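Local coordinates for protein putative ribose 5-phosphate isomerase (Leishmania infantum, PDB 6FXW) that probably catalyses the interconversion of ribose 5-phosphate and ribulose 5-phosphate, a step of the pentose phosphate pathway, at residues 8-13 with 21-26; 35-40 with 63-68; 54-59 with 108-113. All blocks are in the same frame, centred on the assembly; numbering follows the deposited sequence. Where two conformers were deposited one is given.

Contact 1: 8-13 with 21-26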
loop_
_atom_site.group_PDB
_atom_site.type_symbol
_atom_site.label_atom_id
_atom_site.label_comp_id
_atom_site.label_asym_id
_atom_site.label_seq_id
_atom_site.Cartn_x
_atom_site.Cartn_y
_atom_site.Cartn_z
ATOM N N VAL A 8 -20.162 14.755 9.012
ATOM C CA VAL A 8 -19.066 14.546 8.021
ATOM C C VAL A 8 -19.382 15.356 6.771
ATOM O O VAL A 8 -20.455 15.178 6.122
ATOM C CB VAL A 8 -18.916 13.059 7.706
ATOM C CG1 VAL A 8 -17.824 12.920 6.607
ATOM C CG2 VAL A 8 -18.629 12.233 8.964
ATOM N N ALA A 9 -18.452 16.175 6.333
ATOM C CA ALA A 9 -18.486 16.799 5.038
ATOM C C ALA A 9 -17.565 16.025 4.069
ATOM O O ALA A 9 -16.382 15.892 4.351
ATOM C CB ALA A 9 -18.019 18.250 5.133
ATOM N N LEU A 10 -18.137 15.607 2.972
ATOM C CA LEU A 10 -17.424 14.810 1.957
ATOM C C LEU A 10 -17.267 15.680 0.734
ATOM O O LEU A 10 -18.287 16.094 0.132
ATOM C CB LEU A 10 -18.205 13.545 1.582
ATOM C CG LEU A 10 -17.690 12.790 0.371
ATOM C CD1 LEU A 10 -16.361 12.137 0.703
ATOM C CD2 LEU A 10 -18.649 11.683 -0.102
ATOM N N GLY A 11 -16.052 15.935 0.295
ATOM C CA GLY A 11 -15.794 16.691 -0.942
ATOM C C GLY A 11 -14.932 15.892 -1.883
ATOM O O GLY A 11 -14.116 15.061 -1.457
ATOM N N CYS A 12 -15.052 16.139 -3.145
ATOM C CA CYS A 12 -14.201 15.447 -4.068
ATOM C C CYS A 12 -14.155 16.243 -5.347
ATOM O O CYS A 12 -14.879 17.223 -5.527
ATOM C CB CYS A 12 -14.688 14.008 -4.320
ATOM S SG CYS A 12 -16.323 14.021 -5.137
ATOM N N ASP A 13 -13.215 15.831 -6.209
ATOM C CA ASP A 13 -13.173 16.338 -7.586
ATOM C C ASP A 13 -13.836 15.298 -8.499
ATOM O O ASP A 13 -14.460 14.333 -8.021
ATOM C CB ASP A 13 -11.789 16.806 -8.003
ATOM C CG ASP A 13 -10.763 15.670 -8.191
ATOM O OD1 ASP A 13 -11.134 14.494 -8.059
ATOM O OD2 ASP A 13 -9.648 15.991 -8.593
ATOM N N GLN A 21 -21.379 8.372 -4.563
ATOM C CA GLN A 21 -22.504 7.880 -3.769
ATOM C C GLN A 21 -22.174 6.589 -2.999
ATOM O O GLN A 21 -22.558 6.454 -1.895
ATOM C CB GLN A 21 -23.701 7.613 -4.704
ATOM C CG GLN A 21 -24.949 7.170 -3.898
ATOM C CD GLN A 21 -25.439 8.215 -2.898
ATOM O OE1 GLN A 21 -25.670 9.366 -3.287
ATOM N NE2 GLN A 21 -25.548 7.862 -1.622
ATOM N N GLU A 22 -21.352 5.753 -3.625
ATOM C CA GLU A 22 -20.803 4.538 -2.922
ATOM C C GLU A 22 -19.999 4.913 -1.685
ATOM O O GLU A 22 -20.119 4.326 -0.633
ATOM C CB GLU A 22 -20.047 3.701 -3.929
ATOM C CG GLU A 22 -19.384 2.449 -3.363
ATOM C CD GLU A 22 -18.694 1.546 -4.395
ATOM O OE1 GLU A 22 -18.515 1.877 -5.595
ATOM O OE2 GLU A 22 -18.272 0.460 -3.915
ATOM N N ILE A 23 -19.205 5.962 -1.809
ATOM C CA ILE A 23 -18.440 6.450 -0.640
ATOM C C ILE A 23 -19.366 7.006 0.447
ATOM O O ILE A 23 -19.199 6.753 1.630
ATOM C CB ILE A 23 -17.356 7.479 -1.102
ATOM C CG1 ILE A 23 -16.402 6.773 -2.063
ATOM C CG2 ILE A 23 -16.714 8.099 0.098
ATOM C CD1 ILE A 23 -15.415 7.689 -2.797
ATOM N N MET A 24 -20.373 7.788 0.046
ATOM C CA MET A 24 -21.330 8.347 1.023
ATOM C C MET A 24 -22.034 7.217 1.724
ATOM O O MET A 24 -22.190 7.255 2.921
ATOM C CB MET A 24 -22.398 9.195 0.357
ATOM C CG MET A 24 -21.883 10.535 -0.013
ATOM S SD MET A 24 -23.106 11.392 -1.006
ATOM C CE MET A 24 -24.471 11.711 0.108
ATOM N N ASP A 25 -22.364 6.181 0.951
ATOM C CA ASP A 25 -22.999 4.996 1.563
ATOM C C ASP A 25 -22.140 4.347 2.606
ATOM O O ASP A 25 -22.605 3.935 3.691
ATOM C CB ASP A 25 -23.370 3.947 0.514
ATOM C CG ASP A 25 -24.483 4.371 -0.402
ATOM O OD1 ASP A 25 -25.182 5.326 -0.097
ATOM O OD2 ASP A 25 -24.559 3.847 -1.511
ATOM N N MET A 26 -20.838 4.229 2.354
ATOM C CA MET A 26 -19.891 3.751 3.403
ATOM C C MET A 26 -19.837 4.554 4.667
ATOM O O MET A 26 -19.703 4.023 5.787
ATOM C CB MET A 26 -18.455 3.645 2.858
ATOM C CG MET A 26 -18.323 2.750 1.707
ATOM S SD MET A 26 -16.594 2.857 1.060
ATOM C CE MET A 26 -16.859 1.445 0.224
#
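Leu10, on strand 6-12, meets Ile23 and Met24 of helix 20-29, and the contact can be followed outward along the leucine. Its CB already points toward the helix but lies short of contact. CG, held anti to the backbone N (chi1 169°), comes next; Leu10 CG stands 4.8 Å from Met24 CG and Leu10 CG is the same distance from Ile23 CG2, so the branch point is equidistant from the two. From there the methyls diverge. Of the helix residues, Leu10 CD1 meets Ile23, 4.1 Å from Ile23 CG2. The other methyl is shared: Leu10 CD2 is also 4.1 Å from Ile23 CG2, and it approaches Met24 CG as well. That last approach, 3.4 Å between Leu10 CD2 and Met24 CG, is tighter than usual van der Waals contact; because Met24 has two deposited conformers, its exact closeness is doubtful. Ile23 thus offers one methyl, CG2, to both arms of the leucine, and the two side chains cross at about a right angle. A hydrogen bond from Gln21 NE2 to Asp25 OD1 stays within the helix and takes no part in the contact.

Strand 6-12 and helix 20-29 are the first two elements of a beta-alpha-beta unit completed by strand 33-38. Tyr38 of that strand touches both Leu10 and Met24, while Leu10 also rests on Ile69 of strand 67-72 and Ile23 on Ile127 of helix 120-131, the neighbouring helix on this face of the parallel sheet.

Contact 2: 35-40 with 63-68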
loop_
_atom_site.group_PDB
_atom_site.type_symbol
_atom_site.label_atom_id
_atom_site.label_comp_id
_atom_site.label_asym_id
_atom_site.label_seq_id
_atom_site.Cartn_x
_atom_site.Cartn_y
_atom_site.Cartn_z
ATOM N N LYS A 35 -24.521 12.705 10.265
ATOM C CA LYS A 35 -24.934 13.349 9.048
ATOM C C LYS A 35 -23.769 13.273 8.067
ATOM O O LYS A 35 -22.629 13.348 8.522
ATOM C CB LYS A 35 -25.164 14.822 9.318
ATOM C CG LYS A 35 -25.485 15.674 8.123
ATOM C CD LYS A 35 -26.869 15.579 7.729
ATOM C CE LYS A 35 -27.163 16.704 6.704
ATOM N NZ LYS A 35 -28.625 16.610 6.406
ATOM N N VAL A 36 -24.033 13.085 6.787
ATOM C CA VAL A 36 -23.040 13.140 5.731
ATOM C C VAL A 36 -23.528 14.146 4.728
ATOM O O VAL A 36 -24.653 14.014 4.186
ATOM C CB VAL A 36 -22.755 11.785 5.066
ATOM C CG1 VAL A 36 -21.498 11.910 4.235
ATOM C CG2 VAL A 36 -22.645 10.706 6.116
ATOM N N MET A 37 -22.712 15.155 4.417
ATOM C CA MET A 37 -23.041 16.216 3.470
ATOM C C MET A 37 -22.093 16.148 2.286
ATOM O O MET A 37 -20.867 16.230 2.476
ATOM C CB MET A 37 -22.861 17.598 4.149
ATOM C CG MET A 37 -23.878 17.887 5.219
ATOM S SD MET A 37 -23.315 19.070 6.484
ATOM C CE MET A 37 -22.140 18.105 7.380
ATOM N N TYR A 38 -22.587 16.059 1.051
ATOM C CA TYR A 38 -21.784 15.989 -0.134
ATOM C C TYR A 38 -21.509 17.303 -0.729
ATOM O O TYR A 38 -22.508 18.035 -1.035
ATOM C CB TYR A 38 -22.452 15.070 -1.169
ATOM C CG TYR A 38 -21.688 14.972 -2.447
ATOM C CD1 TYR A 38 -20.426 14.394 -2.490
ATOM C CD2 TYR A 38 -22.184 15.485 -3.673
ATOM C CE1 TYR A 38 -19.694 14.333 -3.602
ATOM C CE2 TYR A 38 -21.476 15.395 -4.816
ATOM C CZ TYR A 38 -20.189 14.766 -4.838
ATOM O OH TYR A 38 -19.516 14.725 -5.984
ATOM N N MET A 39 -20.269 17.687 -0.849
ATOM C CA MET A 39 -19.905 18.929 -1.422
ATOM C C MET A 39 -18.986 18.894 -2.470
ATOM O O MET A 39 -18.280 19.852 -2.604
ATOM C CB MET A 39 -19.328 19.921 -0.356
ATOM C CG MET A 39 -19.619 19.571 1.060
ATOM S SD MET A 39 -18.896 20.761 2.153
ATOM C CE MET A 39 -20.256 20.739 3.261
ATOM N N GLY A 40 -18.976 17.841 -3.245
ATOM C CA GLY A 40 -18.309 17.751 -4.515
ATOM C C GLY A 40 -19.216 18.039 -5.629
ATOM O O GLY A 40 -20.353 18.500 -5.384
ATOM N N GLY A 63 -18.354 25.268 11.762
ATOM C CA GLY A 63 -19.130 24.371 12.619
ATOM C C GLY A 63 -20.313 23.736 11.974
ATOM O O GLY A 63 -21.225 23.240 12.714
ATOM N N GLU A 64 -20.354 23.656 10.656
ATOM C CA GLU A 64 -21.367 22.930 9.973
ATOM C C GLU A 64 -21.033 21.428 9.899
ATOM O O GLU A 64 -21.910 20.610 9.761
ATOM C CB GLU A 64 -21.667 23.439 8.552
ATOM C CG GLU A 64 -22.235 24.832 8.461
ATOM C CD GLU A 64 -23.632 24.993 9.097
ATOM O OE1 GLU A 64 -24.031 26.214 9.335
ATOM O OE2 GLU A 64 -24.260 23.962 9.396
ATOM N N ALA A 65 -19.746 21.070 10.029
ATOM C CA ALA A 65 -19.344 19.682 10.091
ATOM C C ALA A 65 -18.249 19.592 11.141
ATOM O O ALA A 65 -17.605 20.602 11.416
ATOM C CB ALA A 65 -18.793 19.196 8.744
ATOM N N ASP A 66 -18.053 18.359 11.685
ATOM C CA ASP A 66 -17.053 18.081 12.639
ATOM C C ASP A 66 -15.807 17.556 12.006
ATOM O O ASP A 66 -14.673 17.690 12.597
ATOM C CB ASP A 66 -17.575 16.918 13.559
ATOM C CG ASP A 66 -18.742 17.347 14.387
ATOM O OD1 ASP A 66 -18.696 18.449 15.024
ATOM O OD2 ASP A 66 -19.698 16.629 14.333
ATOM N N THR A 67 -15.964 16.914 10.876
ATOM C CA THR A 67 -14.841 16.157 10.265
ATOM C C THR A 67 -15.062 16.162 8.786
ATOM O O THR A 67 -16.199 16.385 8.295
ATOM C CB THR A 67 -14.638 14.746 10.895
ATOM O OG1 THR A 67 -13.609 14.015 10.188
ATOM C CG2 THR A 67 -15.837 13.932 10.800
ATOM N N GLY A 68 -14.020 15.984 7.993
ATOM C CA GLY A 68 -14.156 15.999 6.591
ATOM C C GLY A 68 -13.488 14.811 5.921
ATOM O O GLY A 68 -12.557 14.207 6.517
#
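At the edge of the parallel sheet, Met37 of strand 33-38 reaches across to Glu64 and Ala65, in the loop that leads from helix 49-61 into strand 67-72. The nearest CA atoms, those of Met37 and Ala65, are 8.3 Å apart, and the long thioether side chain spans the gap. Its tip does the touching: Met37 CE lies 3.8 Å from Ala65 CB and 3.5 Å from Glu64 O. The sulfur is a more distant neighbour of the same carbonyl, with Met37 SD at 3.9 Å from Glu64 O. A bend in the last torsion (chi3 -72°) turns the methyl off the line of the chain, bringing it to the alanine as well as to the carbonyl.

The loop starts with a Schellman motif at the C-terminal end of helix 49-61, where Gly63 takes up positive phi (75°), and backbone bonding between Ala65 and Ala59 ties it further to the helix. Strand 6-12 runs between the two sheet strands concerned and bonds to Met37 through the backbone of Val8 and Leu10. Arg7 of that strand donates from NE to Glu64 O, the carbonyl oxygen that Met37 touches.

Contact 3: 54-59 with 108-113. With SO4 (sulfate ion), chain C.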
loop_
_atom_site.group_PDB
_atom_site.type_symbol
_atom_site.label_atom_id
_atom_site.label_comp_id
_atom_site.label_asym_id
_atom_site.label_seq_id
_atom_site.Cartn_x
_atom_site.Cartn_y
_atom_site.Cartn_z
ATOM N N ALA A 54 -11.628 23.538 -0.269
ATOM C CA ALA A 54 -11.997 24.752 0.460
ATOM C C ALA A 54 -13.418 24.650 0.999
ATOM O O ALA A 54 -13.677 25.084 2.155
ATOM C CB ALA A 54 -11.815 25.947 -0.465
ATOM N N GLN A 55 -14.355 24.139 0.234
ATOM C CA GLN A 55 -15.706 23.921 0.727
ATOM C C GLN A 55 -15.780 23.139 1.998
ATOM O O GLN A 55 -16.451 23.492 2.985
ATOM C CB GLN A 55 -16.690 23.327 -0.307
ATOM C CG GLN A 55 -17.013 24.173 -1.489
ATOM C CD GLN A 55 -18.170 23.633 -2.301
ATOM O OE1 GLN A 55 -18.004 23.414 -3.512
ATOM N NE2 GLN A 55 -19.375 23.414 -1.676
ATOM N N VAL A 56 -15.057 22.029 2.040
ATOM C CA VAL A 56 -15.089 21.134 3.203
ATOM C C VAL A 56 -14.390 21.837 4.407
ATOM O O VAL A 56 -14.849 21.795 5.578
ATOM C CB VAL A 56 -14.375 19.797 2.872
ATOM C CG1 VAL A 56 -14.183 18.968 4.094
ATOM C CG2 VAL A 56 -15.260 18.992 1.941
ATOM N N CYS A 57 -13.238 22.479 4.165
ATOM C CA CYS A 57 -12.496 23.198 5.219
ATOM C C CYS A 57 -13.396 24.259 5.858
ATOM O O CYS A 57 -13.477 24.405 7.055
ATOM C CB CYS A 57 -11.209 23.850 4.692
ATOM S SG CYS A 57 -9.968 22.581 4.329
ATOM N N GLU A 58 -14.098 24.995 4.958
ATOM C CA GLU A 58 -14.920 26.081 5.483
ATOM C C GLU A 58 -16.089 25.495 6.238
ATOM O O GLU A 58 -16.465 26.062 7.311
ATOM C CB GLU A 58 -15.417 26.988 4.360
ATOM C CG GLU A 58 -14.459 28.131 4.111
ATOM C CD GLU A 58 -14.231 29.101 5.300
ATOM O OE1 GLU A 58 -13.130 29.725 5.324
ATOM O OE2 GLU A 58 -15.131 29.255 6.197
ATOM N N ALA A 59 -16.693 24.384 5.825
ATOM C CA ALA A 59 -17.756 23.719 6.623
ATOM C C ALA A 59 -17.306 23.395 8.012
ATOM O O ALA A 59 -18.055 23.560 8.978
ATOM C CB ALA A 59 -18.285 22.486 5.922
ATOM N N ALA A 108 -6.231 14.570 13.202
ATOM C CA ALA A 108 -6.582 15.236 11.956
ATOM C C ALA A 108 -8.079 15.500 11.842
ATOM O O ALA A 108 -8.914 14.667 12.282
ATOM C CB ALA A 108 -6.206 14.390 10.735
ATOM N N HIS A 109 -8.417 16.647 11.335
ATOM C CA HIS A 109 -9.807 16.984 11.006
ATOM C C HIS A 109 -10.324 16.383 9.766
ATOM O O HIS A 109 -11.537 16.146 9.645
ATOM C CB HIS A 109 -9.987 18.510 10.829
ATOM C CG HIS A 109 -9.490 19.331 11.964
ATOM N ND1 HIS A 109 -8.165 19.767 12.013
ATOM C CD2 HIS A 109 -10.092 19.796 13.112
ATOM C CE1 HIS A 109 -7.988 20.467 13.141
ATOM N NE2 HIS A 109 -9.133 20.500 13.838
ATOM N N ILE A 110 -9.429 16.160 8.793
ATOM C CA ILE A 110 -9.821 15.762 7.408
ATOM C C ILE A 110 -9.014 14.558 6.997
ATOM O O ILE A 110 -7.787 14.531 7.207
ATOM C CB ILE A 110 -9.662 16.918 6.405
ATOM C CG1 ILE A 110 -10.601 18.123 6.785
ATOM C CG2 ILE A 110 -9.963 16.425 4.974
ATOM C CD1 ILE A 110 -10.528 19.267 5.857
ATOM N N LEU A 111 -9.711 13.590 6.467
ATOM C CA LEU A 111 -9.155 12.400 5.857
ATOM C C LEU A 111 -9.044 12.711 4.365
ATOM O O LEU A 111 -10.072 13.020 3.719
ATOM C CB LEU A 111 -10.075 11.263 6.082
ATOM C CG LEU A 111 -9.902 10.000 5.229
ATOM C CD1 LEU A 111 -8.505 9.358 5.493
ATOM C CD2 LEU A 111 -11.062 9.061 5.491
ATOM N N CYS A 112 -7.866 12.494 3.749
ATOM C CA CYS A 112 -7.668 12.645 2.317
ATOM C C CYS A 112 -7.336 11.278 1.715
ATOM O O CYS A 112 -6.493 10.586 2.234
ATOM C CB CYS A 112 -6.557 13.607 2.049
ATOM S SG CYS A 112 -6.891 15.277 2.649
ATOM N N ILE A 113 -8.090 10.893 0.723
ATOM C CA ILE A 113 -7.930 9.586 0.067
ATOM C C ILE A 113 -7.881 9.736 -1.469
ATOM O O ILE A 113 -8.458 10.711 -2.080
ATOM C CB ILE A 113 -9.007 8.604 0.449
ATOM C CG1 ILE A 113 -10.366 9.200 0.188
ATOM C CG2 ILE A 113 -8.839 8.254 1.914
ATOM C CD1 ILE A 113 -11.520 8.161 0.476
HETATM S S SO4 C . -8.111 21.664 17.087
HETATM O O1 SO4 C . -8.099 20.183 17.335
HETATM O O2 SO4 C . -9.309 21.984 16.193
HETATM O O3 SO4 C . -8.274 22.328 18.431
HETATM O O4 SO4 C . -6.848 22.236 16.538
#
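Ile110 points its delta methyl at Val56 and Cys57, a contact between strand 110-114 of the parallel Rossmann-like sheet and helix 49-61 packed on one of its faces. With CD1 extended from CB (chi2 -179°), the CG1-CD1 arm reaches from the strand toward the helix and its last carbon makes both contacts with the helix. Ile110 CD1 is 3.7 Å from Cys57 SG and 4.1 Å from Val56 CG1. Seen from CD1 the two partners lie at about 91° to each other, so the methyl sits in the corner between consecutive helix residues instead of abutting one of them head-on.

The helix residues present themselves differently. Val56 has its CB directed at the strand and offers CG1, the branch anti to its backbone N; its side chain and that of Ile110 cross obliquely. Cys57 leaves the helix more nearly across that direction and comes to the methyl with its sulfur. The nearest CA atoms, of Cys57 and Ile110, are 8.2 Å apart, and all three residues are buried.

Leu70 of strand 67-72 touches both Val56 and Ile110, while Ala82 of helix 76-83 and Phe85 touch Cys57. The next strand residue, Leu111, faces helix 120-131 on the other side of the sheet.

Just before the strand, His109 turns its ring to a sulfate ion, probably from the crystallisation liquor, which Arg89 NH1 also binds. The ring's ND1 is hydrogen-bonded to Arg89 N, which helps fix its rotation, and from the other nitrogen, His109 NE2 donates to sulfate O2 at 2.8 Å, in the ring plane and nearly straight at 169°.

From the N terminus, contact 1 closes the shortest loop, from strand 6-12 to helix 20-29, and is complete before the others begin. Contact 2 opens at 35-40, and contact 3 opens at 54-59 before 63-68 closes contact 2; 108-113 then closes contact 3, so these two cross. Strand 6-12 ties into both: Leu10 O lies 2.7 Å from Met39 N, a probable hydrogen bond, and Gly11 N packs on Val56 CG2. Between contacts 2 and 3, Gly68 O and Leu111 N are 2.9 Å apart, probably hydrogen-bonded. Contacts 1 and 3 pack helices on the two faces of one sheet, and contact 2 joins its edge strand to the loop entering strand 67-72.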